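Local atomic coordinates of Serine/threonine-protein kinase Tel1 (Chaetomium thermophilum, PDB entry 6SKY), a protein that probably senses DNA damage as a serine/threonine kinase of the ATM family, using ATP to phosphorylate [ST]-Q sites in checkpoint signaling. Residues L1849-L1854 with R1863-L1867; S1670-L1674 with F1800-L1804; K1885-L1889 with P2732-F2736. All coordinates share one frame; numbering follows the deposited sequence.

Contact 1: L1849-L1854 with R1863-L1867; sequences LRTQPL and RAHWL
Trp1866 reaches back toward the start of its own loop and slots its indole between two leucines, Leu1849 over one face and Leu1854 over the other. The Leu1854 side is closer to a true face contact: CD2 sits 3.8 Å from the centroid of the Trp1866 six-membered ring and 10° off the normal, a CH-pi arrangement, while CG lies toward the rim, 3.7 Å from Trp1866 CE2. On the far face Leu1849 presents CD2 to the pyrrole side, 4.2 Å from Trp1866 CG. Its other methyl, CD1, turns to Leu1867 CD1 at 4.0 Å.

The ring edge does the polar work. Trp1866 NE1 donates to the backbone O of Gln1852 at 3.0 Å, nearly straight at 164°; the acceptor lies in the indole plane, although the donor is tilted out of the carbonyl plane. The bond and the two leucines, with His1803 packed edge-to-face, hold the indole's rotation.

The turn being gripped is a type I beta turn, Leu1849 to Gln1852, which takes the chain out of helix 1836-1849 and into the loop leading to helix 1871-1880. Arg1863 runs alongside it with its chain stretched out (chi2 176°), laying one face of the guanidinium, off-centre, against the Gln1852-Pro1853 peptide, while Arg1850 O lies near the guanidinium plane, at its edge. Arg1863 CD also lies near that O, and Arg1863 NH1 has a long, weak ion pair with Glu1857. Beyond the loop, helix 1793-1808 packs against Leu1849 and Leu1867 through Leu1806.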
loop_
_atom_site.group_PDB
_atom_site.type_symbol
_atom_site.label_atom_id
_atom_site.label_comp_id
_atom_site.label_asym_id
_atom_site.label_seq_id
_atom_site.Cartn_x
_atom_site.Cartn_y
_atom_site.Cartn_z
ATOM N N LEU A 1849 -30.280 22.574 36.448
ATOM C CA LEU A 1849 -31.157 21.782 37.296
ATOM C C LEU A 1849 -30.696 20.340 37.388
ATOM O O LEU A 1849 -30.979 19.667 38.379
ATOM C CB LEU A 1849 -32.588 21.839 36.782
ATOM C CG LEU A 1849 -33.387 23.103 37.052
ATOM C CD1 LEU A 1849 -34.675 23.014 36.304
ATOM C CD2 LEU A 1849 -33.638 23.262 38.518
ATOM N N ARG A 1850 -30.002 19.842 36.369
ATOM C CA ARG A 1850 -29.440 18.497 36.457
ATOM C C ARG A 1850 -28.358 18.346 37.520
ATOM O O ARG A 1850 -27.988 17.216 37.828
ATOM C CB ARG A 1850 -28.858 18.081 35.119
ATOM C CG ARG A 1850 -29.784 17.280 34.261
ATOM C CD ARG A 1850 -29.054 16.872 33.015
ATOM N NE ARG A 1850 -27.667 16.537 33.309
ATOM C CZ ARG A 1850 -27.237 15.312 33.583
ATOM N NH1 ARG A 1850 -28.087 14.300 33.601
ATOM N NH2 ARG A 1850 -25.956 15.101 33.842
ATOM N N THR A 1851 -27.828 19.429 38.072
ATOM C CA THR A 1851 -26.773 19.338 39.071
ATOM C C THR A 1851 -27.264 19.586 40.486
ATOM O O THR A 1851 -26.450 19.618 41.407
ATOM C CB THR A 1851 -25.646 20.326 38.762
ATOM O OG1 THR A 1851 -26.078 21.652 39.063
ATOM C CG2 THR A 1851 -25.262 20.265 37.313
ATOM N N GLN A 1852 -28.561 19.760 40.684
ATOM C CA GLN A 1852 -29.095 20.087 41.991
ATOM C C GLN A 1852 -29.801 18.883 42.573
ATOM O O GLN A 1852 -30.674 18.315 41.913
ATOM C CB GLN A 1852 -30.070 21.265 41.899
ATOM C CG GLN A 1852 -29.433 22.563 41.481
ATOM C CD GLN A 1852 -28.262 22.931 42.343
ATOM O OE1 GLN A 1852 -27.157 23.110 41.857
ATOM N NE2 GLN A 1852 -28.493 23.046 43.631
ATOM N N PRO A 1853 -29.461 18.461 43.788
ATOM C CA PRO A 1853 -30.069 17.248 44.342
ATOM C C PRO A 1853 -31.525 17.459 44.724
ATOM O O PRO A 1853 -31.871 18.417 45.412
ATOM C CB PRO A 1853 -29.204 16.951 45.569
ATOM C CG PRO A 1853 -28.545 18.212 45.884
ATOM C CD PRO A 1853 -28.334 18.923 44.605
ATOM N N LEU A 1854 -32.364 16.549 44.282
ATOM C CA LEU A 1854 -33.764 16.537 44.673
ATOM C C LEU A 1854 -33.899 15.989 46.088
ATOM O O LEU A 1854 -33.324 14.943 46.395
ATOM C CB LEU A 1854 -34.576 15.682 43.713
ATOM C CG LEU A 1854 -35.526 16.375 42.753
ATOM C CD1 LEU A 1854 -36.141 15.379 41.832
ATOM C CD2 LEU A 1854 -36.600 17.056 43.525
ATOM N N ARG A 1863 -33.031 13.360 39.276
ATOM C CA ARG A 1863 -32.962 14.766 38.910
ATOM C C ARG A 1863 -33.569 15.036 37.550
ATOM O O ARG A 1863 -33.506 16.173 37.080
ATOM C CB ARG A 1863 -31.516 15.249 38.938
ATOM C CG ARG A 1863 -30.890 15.144 40.290
ATOM C CD ARG A 1863 -29.451 15.541 40.265
ATOM N NE ARG A 1863 -28.818 15.239 41.535
ATOM C CZ ARG A 1863 -27.557 15.516 41.825
ATOM N NH1 ARG A 1863 -27.065 15.205 43.007
ATOM N NH2 ARG A 1863 -26.793 16.109 40.934
ATOM N N ALA A 1864 -34.129 14.025 36.901
ATOM C CA ALA A 1864 -34.950 14.201 35.718
ATOM C C ALA A 1864 -36.378 14.562 36.059
ATOM O O ALA A 1864 -37.215 14.637 35.158
ATOM C CB ALA A 1864 -34.936 12.930 34.872
ATOM N N HIS A 1865 -36.673 14.778 37.336
ATOM C CA HIS A 1865 -38.017 15.098 37.778
ATOM C C HIS A 1865 -38.186 16.551 38.183
ATOM O O HIS A 1865 -39.277 16.927 38.613
ATOM C CB HIS A 1865 -38.416 14.194 38.943
ATOM C CG HIS A 1865 -38.481 12.745 38.582
ATOM N ND1 HIS A 1865 -38.671 11.754 39.517
ATOM C CD2 HIS A 1865 -38.380 12.121 37.387
ATOM C CE1 HIS A 1865 -38.682 10.580 38.913
ATOM N NE2 HIS A 1865 -38.506 10.775 37.620
ATOM N N TRP A 1866 -37.141 17.371 38.083
ATOM C CA TRP A 1866 -37.315 18.803 38.286
ATOM C C TRP A 1866 -38.327 19.356 37.294
ATOM O O TRP A 1866 -39.328 19.963 37.678
ATOM C CB TRP A 1866 -35.979 19.522 38.150
ATOM C CG TRP A 1866 -35.094 19.418 39.333
ATOM C CD1 TRP A 1866 -33.873 18.840 39.383
ATOM C CD2 TRP A 1866 -35.347 19.929 40.637
ATOM N NE1 TRP A 1866 -33.346 18.951 40.637
ATOM C CE2 TRP A 1866 -34.236 19.618 41.428
ATOM C CE3 TRP A 1866 -36.408 20.619 41.215
ATOM C CZ2 TRP A 1866 -34.158 19.966 42.763
ATOM C CZ3 TRP A 1866 -36.327 20.959 42.533
ATOM C CH2 TRP A 1866 -35.214 20.635 43.296
ATOM N N LEU A 1867 -38.083 19.140 36.014
ATOM C CA LEU A 1867 -39.025 19.409 34.943
ATOM C C LEU A 1867 -39.328 18.088 34.249
ATOM O O LEU A 1867 -38.912 17.023 34.698
ATOM C CB LEU A 1867 -38.464 20.445 33.973
ATOM C CG LEU A 1867 -38.155 21.813 34.562
ATOM C CD1 LEU A 1867 -37.522 22.696 33.527
ATOM C CD2 LEU A 1867 -39.414 22.442 35.074
#

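Contact 2: S1670-L1674 with F1800-L1804; sequences SEEGL and FVVHL
Leu1674 and Phe1800 mark the close-packed part of this helix pair. The two side chains point past one another, each toward the other's backbone, with Leu1674 CG 3.8 Å from Phe1800 CB. Next to them, Leu1674 CD1 meets Leu1804 CD1 at 3.6 Å. Gly1673 contributes bare backbone: its CA stands over one face of the Phe1800 ring, 4.1 Å from the centroid, with no side chain to hold the ring off. The first torsion of Phe1800 (chi1 -56°) turns the ring across toward the first turn of the other helix, near Ser1670 CA.

Helices 1670-1684 and 1793-1808 form a near-antiparallel pair within the alpha solenoid, their local axes 9.5 Å apart at an angle of 147°. Leu1780 and Leu1783, of helices 1778-1781 and 1783-1789, pack on the apolar side.

Toward Glu1671 the contact becomes thinner. This side chain folds back midway along its length and lays its carboxylate along Leu1804, OE2 being 3.7 Å from CD2, a van der Waals touch without a polar partner across the interface.

The buried polar spot is separate. Ser1670 OG bonds Tyr1848 OH, a firm tie from the first turn of helix 1670-1684 to helix 1836-1849. OG is also modelled 2.5 Å from His1803 ND1; if that very short distance is taken as a bond, the same hydroxyl links helix 1793-1808 as well.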
loop_
_atom_site.group_PDB
_atom_site.type_symbol
_atom_site.label_atom_id
_atom_site.label_comp_id
_atom_site.label_asym_id
_atom_site.label_seq_id
_atom_site.Cartn_x
_atom_site.Cartn_y
_atom_site.Cartn_z
ATOM N N SER A 1670 -28.679 27.739 45.463
ATOM C CA SER A 1670 -29.131 28.866 44.665
ATOM C C SER A 1670 -29.256 30.139 45.483
ATOM O O SER A 1670 -29.168 31.232 44.917
ATOM C CB SER A 1670 -30.469 28.545 44.018
ATOM O OG SER A 1670 -30.358 27.414 43.185
ATOM N N GLU A 1671 -29.460 30.031 46.796
ATOM C CA GLU A 1671 -29.526 31.230 47.621
ATOM C C GLU A 1671 -28.194 31.959 47.631
ATOM O O GLU A 1671 -28.156 33.187 47.534
ATOM C CB GLU A 1671 -29.948 30.880 49.044
ATOM C CG GLU A 1671 -31.355 30.351 49.163
ATOM C CD GLU A 1671 -31.397 28.845 49.349
ATOM O OE1 GLU A 1671 -30.345 28.195 49.180
ATOM O OE2 GLU A 1671 -32.482 28.312 49.671
ATOM N N GLU A 1672 -27.090 31.225 47.748
ATOM C CA GLU A 1672 -25.783 31.860 47.658
ATOM C C GLU A 1672 -25.557 32.466 46.284
ATOM O O GLU A 1672 -24.926 33.519 46.160
ATOM C CB GLU A 1672 -24.683 30.857 47.973
ATOM C CG GLU A 1672 -24.461 30.625 49.443
ATOM C CD GLU A 1672 -23.338 29.652 49.697
ATOM O OE1 GLU A 1672 -23.110 28.778 48.838
ATOM O OE2 GLU A 1672 -22.674 29.760 50.750
ATOM N N GLY A 1673 -26.069 31.824 45.239
ATOM C CA GLY A 1673 -25.912 32.377 43.908
ATOM C C GLY A 1673 -26.631 33.698 43.753
ATOM O O GLY A 1673 -26.078 34.665 43.224
ATOM N N LEU A 1674 -27.872 33.762 44.233
ATOM C CA LEU A 1674 -28.614 35.014 44.170
ATOM C C LEU A 1674 -27.994 36.075 45.064
ATOM O O LEU A 1674 -27.968 37.253 44.702
ATOM C CB LEU A 1674 -30.068 34.789 44.550
ATOM C CG LEU A 1674 -30.953 34.388 43.387
ATOM C CD1 LEU A 1674 -32.373 34.367 43.838
ATOM C CD2 LEU A 1674 -30.767 35.358 42.262
ATOM N N PHE A 1800 -31.241 30.312 39.002
ATOM C CA PHE A 1800 -31.421 30.310 40.444
ATOM C C PHE A 1800 -32.877 30.525 40.815
ATOM O O PHE A 1800 -33.390 29.891 41.739
ATOM C CB PHE A 1800 -30.545 31.382 41.076
ATOM C CG PHE A 1800 -29.101 31.251 40.741
ATOM C CD1 PHE A 1800 -28.406 30.113 41.063
ATOM C CD2 PHE A 1800 -28.433 32.267 40.120
ATOM C CE1 PHE A 1800 -27.085 29.995 40.761
ATOM C CE2 PHE A 1800 -27.110 32.143 39.822
ATOM C CZ PHE A 1800 -26.441 31.007 40.145
ATOM N N VAL A 1801 -33.566 31.402 40.091
ATOM C CA VAL A 1801 -34.973 31.648 40.373
ATOM C C VAL A 1801 -35.797 30.410 40.069
ATOM O O VAL A 1801 -36.644 29.997 40.872
ATOM C CB VAL A 1801 -35.471 32.863 39.576
ATOM C CG1 VAL A 1801 -36.941 33.062 39.792
ATOM C CG2 VAL A 1801 -34.718 34.096 39.984
ATOM N N VAL A 1802 -35.577 29.806 38.901
ATOM C CA VAL A 1802 -36.328 28.608 38.538
ATOM C C VAL A 1802 -36.125 27.517 39.578
ATOM O O VAL A 1802 -37.081 26.876 40.026
ATOM C CB VAL A 1802 -35.927 28.127 37.138
ATOM C CG1 VAL A 1802 -36.513 26.781 36.878
ATOM C CG2 VAL A 1802 -36.398 29.093 36.106
ATOM N N HIS A 1803 -34.876 27.300 39.990
ATOM C CA HIS A 1803 -34.609 26.258 40.969
ATOM C C HIS A 1803 -35.255 26.569 42.308
ATOM O O HIS A 1803 -35.811 25.676 42.947
ATOM C CB HIS A 1803 -33.111 26.061 41.143
ATOM C CG HIS A 1803 -32.758 25.138 42.263
ATOM N ND1 HIS A 1803 -31.885 25.485 43.267
ATOM C CD2 HIS A 1803 -33.172 23.884 42.544
ATOM C CE1 HIS A 1803 -31.773 24.484 44.117
ATOM N NE2 HIS A 1803 -32.544 23.499 43.700
ATOM N N LEU A 1804 -35.182 27.820 42.765
ATOM C CA LEU A 1804 -35.768 28.158 44.057
ATOM C C LEU A 1804 -37.272 27.939 44.057
ATOM O O LEU A 1804 -37.826 27.400 45.020
ATOM C CB LEU A 1804 -35.443 29.600 44.424
ATOM C CG LEU A 1804 -34.065 29.851 45.015
ATOM C CD1 LEU A 1804 -33.804 31.321 45.086
ATOM C CD2 LEU A 1804 -33.989 29.259 46.387
#

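Contact 3: K1885-L1889 with P2732-F2736; sequences KVALL and PDEWF
Pro2732 O, which accepts the backbone N of Phe2736 at 3.0 Å, has Lys1885 CB beside it at 4.1 Å from the other helix, and the edge of the Trp2735 ring near it within its own. No hydrogen bond crosses between 1885-1889 and 2732-2736; what crosses is mostly apolar packing.

Leu1889 is the wedge. Its first torsion (chi1 175°) carries CG away from the backbone N, and the second (chi2 62°) parts the two methyls between two partners. CD1 goes over the centre of the Trp2735 six-membered ring, 4.0 Å from the centroid, a CH-pi contact. CD2 goes to the proline instead, 3.6 Å from Pro2732 CG. The same proline carbon takes Val1886 CG2 at 4.0 Å, and the Pro2732 ring thus rests against two residues one turn apart on the opposing helix.

Leu1888 and Lys1885 deal with Phe2736. Leu1888 CD2 comes within 3.5 Å of Phe2736 CE1, and Lys1885 CE approaches the other flank of the ring, 3.7 Å from CD2; both side chains meet the phenyl group at about a right angle. Lys1885 thus uses its aliphatic stem here: its NZ and the carboxylate of Asp2733 are not in contact, although their opposite charges may still attract weakly.

The helix axes pass 9.1 Å apart at 73°, a steep crossing that joins the FAT part of the chain to the PI3/4-kinase part, where 2732-2736 is the first turn of helix 2732-2755. Glu1654 bonds the Val1886 backbone N from a neighbouring loop, Leu1847 of helix 1836-1849 packs on both Val1886 and Pro2732, and helix 1916-1923 lies against Leu1888 through Ile1920 and Phe1921.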
loop_
_atom_site.group_PDB
_atom_site.type_symbol
_atom_site.label_atom_id
_atom_site.label_comp_id
_atom_site.label_asym_id
_atom_site.label_seq_id
_atom_site.Cartn_x
_atom_site.Cartn_y
_atom_site.Cartn_z
ATOM N N LYS A 1885 -21.491 19.259 22.637
ATOM C CA LYS A 1885 -21.294 18.348 23.756
ATOM C C LYS A 1885 -22.538 18.271 24.625
ATOM O O LYS A 1885 -22.906 17.193 25.104
ATOM C CB LYS A 1885 -20.087 18.783 24.570
ATOM C CG LYS A 1885 -18.790 18.641 23.832
ATOM C CD LYS A 1885 -17.713 19.432 24.499
ATOM C CE LYS A 1885 -16.360 19.032 23.991
ATOM N NZ LYS A 1885 -16.337 18.988 22.521
ATOM N N VAL A 1886 -23.211 19.403 24.826
ATOM C CA VAL A 1886 -24.501 19.403 25.503
ATOM C C VAL A 1886 -25.507 18.575 24.721
ATOM O O VAL A 1886 -26.295 17.818 25.295
ATOM C CB VAL A 1886 -24.981 20.850 25.706
ATOM C CG1 VAL A 1886 -26.266 20.874 26.443
ATOM C CG2 VAL A 1886 -23.947 21.641 26.449
ATOM N N ALA A 1887 -25.483 18.691 23.395
ATOM C CA ALA A 1887 -26.393 17.921 22.559
ATOM C C ALA A 1887 -26.120 16.432 22.665
ATOM O O ALA A 1887 -27.051 15.625 22.680
ATOM C CB ALA A 1887 -26.279 18.376 21.113
ATOM N N LEU A 1888 -24.848 16.043 22.738
ATOM C CA LEU A 1888 -24.515 14.633 22.893
ATOM C C LEU A 1888 -24.965 14.098 24.245
ATOM O O LEU A 1888 -25.485 12.981 24.333
ATOM C CB LEU A 1888 -23.018 14.433 22.708
ATOM C CG LEU A 1888 -22.482 13.012 22.786
ATOM C CD1 LEU A 1888 -23.179 12.129 21.801
ATOM C CD2 LEU A 1888 -21.024 13.027 22.509
ATOM N N LEU A 1889 -24.783 14.875 25.309
ATOM C CA LEU A 1889 -25.283 14.445 26.610
ATOM C C LEU A 1889 -26.797 14.262 26.595
ATOM O O LEU A 1889 -27.319 13.278 27.134
ATOM C CB LEU A 1889 -24.867 15.445 27.679
ATOM C CG LEU A 1889 -25.389 15.224 29.093
ATOM C CD1 LEU A 1889 -24.905 13.930 29.667
ATOM C CD2 LEU A 1889 -24.949 16.353 29.954
ATOM N N PRO A 2732 -21.078 19.162 30.802
ATOM C CA PRO A 2732 -20.922 18.368 29.573
ATOM C C PRO A 2732 -19.552 18.441 28.926
ATOM O O PRO A 2732 -19.133 17.466 28.293
ATOM C CB PRO A 2732 -22.004 18.948 28.664
ATOM C CG PRO A 2732 -23.023 19.406 29.588
ATOM C CD PRO A 2732 -22.303 19.969 30.756
ATOM N N ASP A 2733 -18.832 19.547 29.059
ATOM C CA ASP A 2733 -17.488 19.611 28.499
ATOM C C ASP A 2733 -16.551 18.662 29.228
ATOM O O ASP A 2733 -15.870 17.827 28.611
ATOM C CB ASP A 2733 -16.971 21.040 28.590
ATOM C CG ASP A 2733 -18.052 22.061 28.335
ATOM O OD1 ASP A 2733 -18.897 21.826 27.447
ATOM O OD2 ASP A 2733 -18.065 23.098 29.027
ATOM N N GLU A 2734 -16.508 18.786 30.551
ATOM C CA GLU A 2734 -15.728 17.879 31.375
ATOM C C GLU A 2734 -16.187 16.443 31.200
ATOM O O GLU A 2734 -15.363 15.535 31.112
ATOM C CB GLU A 2734 -15.837 18.307 32.829
ATOM C CG GLU A 2734 -14.728 17.813 33.702
ATOM C CD GLU A 2734 -14.949 18.165 35.148
ATOM O OE1 GLU A 2734 -16.094 18.521 35.498
ATOM O OE2 GLU A 2734 -13.984 18.090 35.936
ATOM N N TRP A 2735 -17.496 16.216 31.157
ATOM C CA TRP A 2735 -18.022 14.870 30.969
ATOM C C TRP A 2735 -17.491 14.241 29.692
ATOM O O TRP A 2735 -17.012 13.103 29.703
ATOM C CB TRP A 2735 -19.545 14.926 30.958
ATOM C CG TRP A 2735 -20.246 13.696 30.501
ATOM C CD1 TRP A 2735 -20.541 12.604 31.242
ATOM C CD2 TRP A 2735 -20.792 13.455 29.204
ATOM N NE1 TRP A 2735 -21.215 11.686 30.489
ATOM C CE2 TRP A 2735 -21.378 12.186 29.229
ATOM C CE3 TRP A 2735 -20.826 14.186 28.018
ATOM C CZ2 TRP A 2735 -21.997 11.638 28.126
ATOM C CZ3 TRP A 2735 -21.430 13.635 26.929
ATOM C CH2 TRP A 2735 -22.010 12.377 26.986
ATOM N N PHE A 2736 -17.556 14.970 28.581
ATOM C CA PHE A 2736 -17.112 14.407 27.313
ATOM C C PHE A 2736 -15.619 14.126 27.323
ATOM O O PHE A 2736 -15.174 13.068 26.861
ATOM C CB PHE A 2736 -17.478 15.348 26.174
ATOM C CG PHE A 2736 -17.155 14.807 24.827
ATOM C CD1 PHE A 2736 -17.868 13.760 24.308
ATOM C CD2 PHE A 2736 -16.132 15.335 24.083
ATOM C CE1 PHE A 2736 -17.565 13.256 23.086
ATOM C CE2 PHE A 2736 -15.836 14.831 22.861
ATOM C CZ PHE A 2736 -16.551 13.793 22.363
#

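Contacts 2 and 3 are buried helix-on-helix packings, whereas contact 1 is partly buried and folds one loop on itself. Helix 1836-1849 links all three: its last residue belongs to contact 1, Tyr1848 reaches contact 2 and Leu1847 reaches contact 3. Contacts 1 and 2 touch directly, His1803 stacking edge-to-face with Trp1866, and contact 1 brushes contact 3 where Arg1850 meets Leu1889. Contacts 2 and 3 stay about 15 Å apart at their nearest atoms. An indole-carbonyl bond crosses contact 1, and a serine-histidine pair, modelled very short, crosses contact 2; contact 3, between FAT and kinase regions, relies on apolar packing.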